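Local coordinates for Bak protein (Grouper iridovirus, PDB 5VMN), which is a viral Bcl-2 protein that inhibits apoptosis of host cells by sequestering the pro-apoptotic protein Bim, at residues 24-27 with 28-31; 96-99 with 100-104. All coordinates share one frame; numbering follows the deposited sequence.

Interaction 1: residues 24-27 with 28-31. With EDO (1,2-ethanediol), chain N.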
loop_
_atom_site.group_PDB
_atom_site.type_symbol
_atom_site.label_atom_id
_atom_site.label_comp_id
_atom_site.label_asym_id
_atom_site.label_seq_id
_atom_site.Cartn_x
_atom_site.Cartn_y
_atom_site.Cartn_z
ATOM N N THR A 24 -4.311 8.690 -6.825
ATOM C CA THR A 24 -3.109 7.886 -6.584
ATOM C C THR A 24 -1.922 8.787 -6.259
ATOM O O THR A 24 -1.121 8.475 -5.368
ATOM C CB THR A 24 -2.845 7.008 -7.802
ATOM O OG1 THR A 24 -3.954 6.110 -7.937
ATOM C CG2 THR A 24 -1.597 6.187 -7.623
ATOM N N ARG A 25 -1.816 9.936 -6.942
ATOM C CA ARG A 25 -0.733 10.876 -6.673
ATOM C C ARG A 25 -0.796 11.395 -5.247
ATOM O O ARG A 25 0.239 11.557 -4.588
ATOM C CB ARG A 25 -0.782 12.041 -7.676
ATOM C CG ARG A 25 0.367 13.039 -7.514
ATOM C CD ARG A 25 0.388 14.109 -8.590
ATOM N NE ARG A 25 0.352 13.573 -9.950
ATOM C CZ ARG A 25 1.380 13.004 -10.572
ATOM N NH1 ARG A 25 2.556 12.861 -9.967
ATOM N NH2 ARG A 25 1.227 12.557 -11.814
ATOM N N GLU A 26 -1.998 11.704 -4.748
ATOM C CA GLU A 26 -2.092 12.189 -3.371
ATOM C C GLU A 26 -1.780 11.078 -2.368
ATOM O O GLU A 26 -1.131 11.321 -1.342
ATOM C CB GLU A 26 -3.482 12.789 -3.100
ATOM C CG GLU A 26 -3.574 13.526 -1.769
ATOM C CD GLU A 26 -2.608 14.700 -1.674
ATOM O OE1 GLU A 26 -2.275 15.121 -0.550
ATOM O OE2 GLU A 26 -2.184 15.201 -2.731
ATOM N N ILE A 27 -2.210 9.855 -2.640
ATOM C CA ILE A 27 -1.837 8.758 -1.751
ATOM C C ILE A 27 -0.325 8.589 -1.743
ATOM O O ILE A 27 0.277 8.317 -0.700
ATOM C CB ILE A 27 -2.547 7.462 -2.155
ATOM C CG1 ILE A 27 -4.062 7.615 -2.013
ATOM C CG2 ILE A 27 -2.033 6.267 -1.325
ATOM C CD1 ILE A 27 -4.573 7.965 -0.625
ATOM N N HIS A 28 0.308 8.746 -2.898
ATOM C CA HIS A 28 1.772 8.670 -2.976
ATOM C C HIS A 28 2.424 9.714 -2.077
ATOM O O HIS A 28 3.349 9.419 -1.310
ATOM C CB HIS A 28 2.179 8.844 -4.435
ATOM C CG HIS A 28 3.626 8.618 -4.722
ATOM N ND1 HIS A 28 4.556 9.635 -4.703
ATOM C CD2 HIS A 28 4.295 7.498 -5.091
ATOM C CE1 HIS A 28 5.741 9.147 -5.034
ATOM N NE2 HIS A 28 5.609 7.857 -5.277
ATOM N N SER A 29 1.938 10.946 -2.147
ATOM C CA SER A 29 2.439 12.002 -1.286
ATOM C C SER A 29 2.282 11.645 0.191
ATOM O O SER A 29 3.221 11.829 0.980
ATOM C CB SER A 29 1.710 13.319 -1.627
ATOM O OG SER A 29 2.074 14.348 -0.721
ATOM N N GLN A 30 1.106 11.145 0.587
ATOM C CA GLN A 30 0.878 10.755 1.976
ATOM C C GLN A 30 1.817 9.632 2.386
ATOM O O GLN A 30 2.308 9.616 3.514
ATOM C CB GLN A 30 -0.568 10.295 2.195
ATOM C CG GLN A 30 -1.678 11.313 1.839
ATOM C CD GLN A 30 -1.892 12.326 2.896
ATOM O OE1 GLN A 30 -1.066 13.224 3.087
ATOM N NE2 GLN A 30 -3.025 12.208 3.603
ATOM N N MET A 31 2.029 8.666 1.487
ATOM C CA MET A 31 2.946 7.556 1.746
ATOM C C MET A 31 4.345 8.065 2.047
ATOM O O MET A 31 5.014 7.571 2.966
ATOM C CB MET A 31 2.962 6.631 0.521
ATOM C CG MET A 31 3.904 5.425 0.614
ATOM S SD MET A 31 3.956 4.531 -0.934
ATOM C CE MET A 31 4.942 5.655 -1.942
HETATM C C1 EDO N . 3.537 12.515 -5.791
HETATM O O1 EDO N . 2.622 13.376 -5.116
HETATM C C2 EDO N . 4.806 12.586 -4.978
HETATM O O2 EDO N . 4.416 12.223 -3.657
HETATM O O HOH W 1 -0.045 14.799 1.013
#
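Arg-25 O is gripped twice: Ser-29 N donates to it at 3.0 Å, and the O1 hydroxyl of a bound 1,2-ethanediol donates to it as well. The same diol reaches on to His-28, whose ND1 lies 2.8 Å from O2 in a nearly straight bond (162°). O2 meets the imidazole at its edge, in the ring plane; CG anti to the backbone N (chi1 -172°) swings the ring to the diol's side, and the turn about chi2 presents ND1. The diol, probably left from crystallisation, thus bridges a main-chain carbonyl and a side chain three residues later, and its O1 also touches Arg-25 CG (3.3 Å). The stretch is regular alpha-helix, part of helix 22-37 of the Bcl-2 fold; its i to i+4 bonds include Met-31 N to Ile-27 O (2.8 Å). Ile-27 lies on the buried side, packed against Leu-75 of helix 68-84 and Trp-117 of helix 116-122. A water ties three polar side chains together. It donates to Glu-26 OE1 (2.7 Å) and to Gln-30 OE1 (2.8 Å) and accepts from Ser-29 OG (2.8 Å), so one water serves both acceptors. Gln-30 CG, set beside the backbone N by chi1 (-58°), lies 3.2 Å from Glu-26 O; a bend at chi2 then turns the amide, whose NE2 donates to the carbonyls of Cys-120 and Leu-123.

Interaction 2: residues 96-99 with 100-104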
loop_
_atom_site.group_PDB
_atom_site.type_symbol
_atom_site.label_atom_id
_atom_site.label_comp_id
_atom_site.label_asym_id
_atom_site.label_seq_id
_atom_site.Cartn_x
_atom_site.Cartn_y
_atom_site.Cartn_z
ATOM N N GLU A 96 1.141 -7.532 -7.170
ATOM C CA GLU A 96 0.105 -8.546 -7.008
ATOM C C GLU A 96 -0.105 -8.890 -5.548
ATOM O O GLU A 96 -1.243 -9.122 -5.127
ATOM C CB GLU A 96 0.462 -9.815 -7.795
ATOM C CG GLU A 96 0.607 -9.599 -9.280
ATOM C CD GLU A 96 1.087 -10.846 -10.020
ATOM O OE1 GLU A 96 0.620 -11.035 -11.154
ATOM O OE2 GLU A 96 1.917 -11.624 -9.481
ATOM N N GLN A 97 0.984 -8.938 -4.761
ATOM C CA GLN A 97 0.861 -9.196 -3.333
ATOM C C GLN A 97 0.041 -8.091 -2.664
ATOM O O GLN A 97 -0.832 -8.363 -1.826
ATOM C CB GLN A 97 2.263 -9.301 -2.697
ATOM C CG GLN A 97 3.083 -10.560 -3.080
ATOM C CD GLN A 97 4.583 -10.531 -2.628
ATOM O OE1 GLN A 97 5.010 -9.663 -1.880
ATOM N NE2 GLN A 97 5.367 -11.468 -3.136
ATOM N N LEU A 98 0.301 -6.838 -3.039
ATOM C CA LEU A 98 -0.460 -5.708 -2.503
ATOM C C LEU A 98 -1.930 -5.818 -2.854
ATOM O O LEU A 98 -2.805 -5.667 -1.993
ATOM C CB LEU A 98 0.081 -4.397 -3.059
ATOM C CG LEU A 98 0.929 -3.524 -2.187
ATOM C CD1 LEU A 98 1.164 -2.232 -2.919
ATOM C CD2 LEU A 98 0.291 -3.269 -0.865
ATOM N N GLU A 99 -2.224 -6.065 -4.131
ATOM C CA GLU A 99 -3.616 -6.186 -4.544
ATOM C C GLU A 99 -4.317 -7.289 -3.764
ATOM O O GLU A 99 -5.461 -7.114 -3.322
ATOM C CB GLU A 99 -3.690 -6.449 -6.045
ATOM C CG GLU A 99 -3.192 -5.274 -6.872
ATOM C CD GLU A 99 -2.883 -5.632 -8.317
ATOM O OE1 GLU A 99 -2.556 -6.801 -8.596
ATOM O OE2 GLU A 99 -2.961 -4.734 -9.178
ATOM N N ARG A 100 -3.640 -8.427 -3.569
ATOM C CA ARG A 100 -4.240 -9.536 -2.845
ATOM C C ARG A 100 -4.593 -9.121 -1.422
ATOM O O ARG A 100 -5.659 -9.489 -0.905
ATOM C CB ARG A 100 -3.279 -10.742 -2.859
ATOM C CG ARG A 100 -3.902 -12.125 -2.904
ATOM C CD ARG A 100 -2.936 -13.162 -3.521
ATOM N NE ARG A 100 -1.591 -13.026 -2.955
ATOM C CZ ARG A 100 -0.450 -12.954 -3.650
ATOM N NH1 ARG A 100 -0.432 -13.017 -4.979
ATOM N NH2 ARG A 100 0.695 -12.818 -2.994
ATOM N N PHE A 101 -3.719 -8.348 -0.772
ATOM C CA PHE A 101 -4.012 -7.906 0.584
ATOM C C PHE A 101 -5.283 -7.069 0.611
ATOM O O PHE A 101 -6.155 -7.272 1.464
ATOM C CB PHE A 101 -2.850 -7.095 1.164
ATOM C CG PHE A 101 -3.177 -6.455 2.488
ATOM C CD1 PHE A 101 -3.246 -7.229 3.632
ATOM C CD2 PHE A 101 -3.480 -5.110 2.575
ATOM C CE1 PHE A 101 -3.566 -6.677 4.844
ATOM C CE2 PHE A 101 -3.794 -4.536 3.797
ATOM C CZ PHE A 101 -3.842 -5.328 4.935
ATOM N N PHE A 102 -5.390 -6.100 -0.298
ATOM C CA PHE A 102 -6.499 -5.154 -0.224
ATOM C C PHE A 102 -7.804 -5.765 -0.710
ATOM O O PHE A 102 -8.880 -5.252 -0.387
ATOM C CB PHE A 102 -6.172 -3.881 -1.015
ATOM C CG PHE A 102 -5.212 -2.971 -0.299
ATOM C CD1 PHE A 102 -5.615 -2.260 0.819
ATOM C CD2 PHE A 102 -3.907 -2.863 -0.711
ATOM C CE1 PHE A 102 -4.738 -1.458 1.503
ATOM C CE2 PHE A 102 -3.029 -2.035 -0.048
ATOM C CZ PHE A 102 -3.433 -1.351 1.086
ATOM N N ARG A 103 -7.745 -6.869 -1.443
ATOM C CA ARG A 103 -8.973 -7.537 -1.874
ATOM C C ARG A 103 -9.558 -8.460 -0.814
ATOM O O ARG A 103 -10.678 -8.947 -0.984
ATOM C CB ARG A 103 -8.717 -8.326 -3.153
ATOM C CG ARG A 103 -8.454 -7.439 -4.366
ATOM C CD ARG A 103 -8.544 -8.227 -5.672
ATOM N NE ARG A 103 -7.778 -9.478 -5.621
ATOM C CZ ARG A 103 -6.602 -9.689 -6.216
ATOM N NH1 ARG A 103 -6.015 -8.736 -6.939
ATOM N NH2 ARG A 103 -6.006 -10.864 -6.084
ATOM N N GLN A 104 -8.846 -8.723 0.269
ATOM C CA GLN A 104 -9.430 -9.487 1.359
ATOM C C GLN A 104 -10.663 -8.777 1.893
ATOM O O GLN A 104 -10.679 -7.549 2.043
ATOM C CB GLN A 104 -8.422 -9.667 2.486
ATOM C CG GLN A 104 -7.206 -10.501 2.105
ATOM C CD GLN A 104 -6.230 -10.676 3.265
ATOM O OE1 GLN A 104 -5.987 -11.784 3.726
ATOM N NE2 GLN A 104 -5.662 -9.579 3.724
#
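Arg-100 lays one guanidinium face over Glu-96 O and Gln-97 CA, and Arg-103 does the same over Glu-99 O, each folding back over the preceding turn of helix 88-103. The Arg-100 chain is bent at chi3 (46°), and both atoms beneath its plane are offset toward the rim. Its NH2 meets the side chain of Gln-97 at CG, 3.3 Å away, and not at the amide, whose plane is turned 53° from the guanidinium; that amide is engaged by Ile-53 N through OE1. In Arg-103, one turn on, CG sits 3.2 Å from Glu-99 O, and NH1 touches Glu-99 CB at 3.4 Å. The acid itself stays beyond salt-bridge range, Glu-99 OE1 being 4.3 Å from Arg-103 NH1.

Apolar contact occupies the inner side. Leu-98 and Phe-102 lie side by side and point the same way, Leu-98 CD2 3.6 Å from Phe-102 CE2, while Phe-101 CD2 stands over the centre of the Phe-102 ring. Ile-71 and Leu-75 of helix 68-84 join this core of the Bcl-2 fold, and Trp-117 meets Phe-102 edge-to-face.

The hydrogen bonds are the usual i to i+4 set, Arg-100 N to Glu-96 O being 2.9 Å; the last, Arg-103 N to Glu-99 O, is more bent (139°). Beyond it Phe-101 O takes two donors from Gln-104, its N and its NE2, the latter at 3.3 Å and on a lone pair. NE2 also bonds to Asn-58 OD1 of helix 53-60. Gln-104 is in turn the N-cap residue of helix 105-113. Two guanidinium groups lying over main-chain oxygens near a helix C-terminus would probably be favoured by its partial negative charge, with the Glu-99 carboxylate perhaps adding to the attraction for Arg-103.

In the fold
Interactions 1 and 2 are separate local contacts, on helix 22-37 and at the end of helix 88-103, on opposite sides of the chain's centre: their own centres are about 18 Å apart and their nearest atoms about 8 Å, without touching. Helix 68-84 joins them, with Leu-75 meeting Ile-27 and Met-31 of interaction 1 and Phe-102 of interaction 2. Trp-117 likewise touches Ile-27 and Phe-102, and helix 11-16 reaches both, through Leu-14 at residues 24-31 and Phe-11 at residues 96-104. The two helices therefore share a common apolar core, as in other Bcl-2 proteins. The diol at interaction 1 and the nitrate beside Glu-99 probably come from the crystallisation liquor.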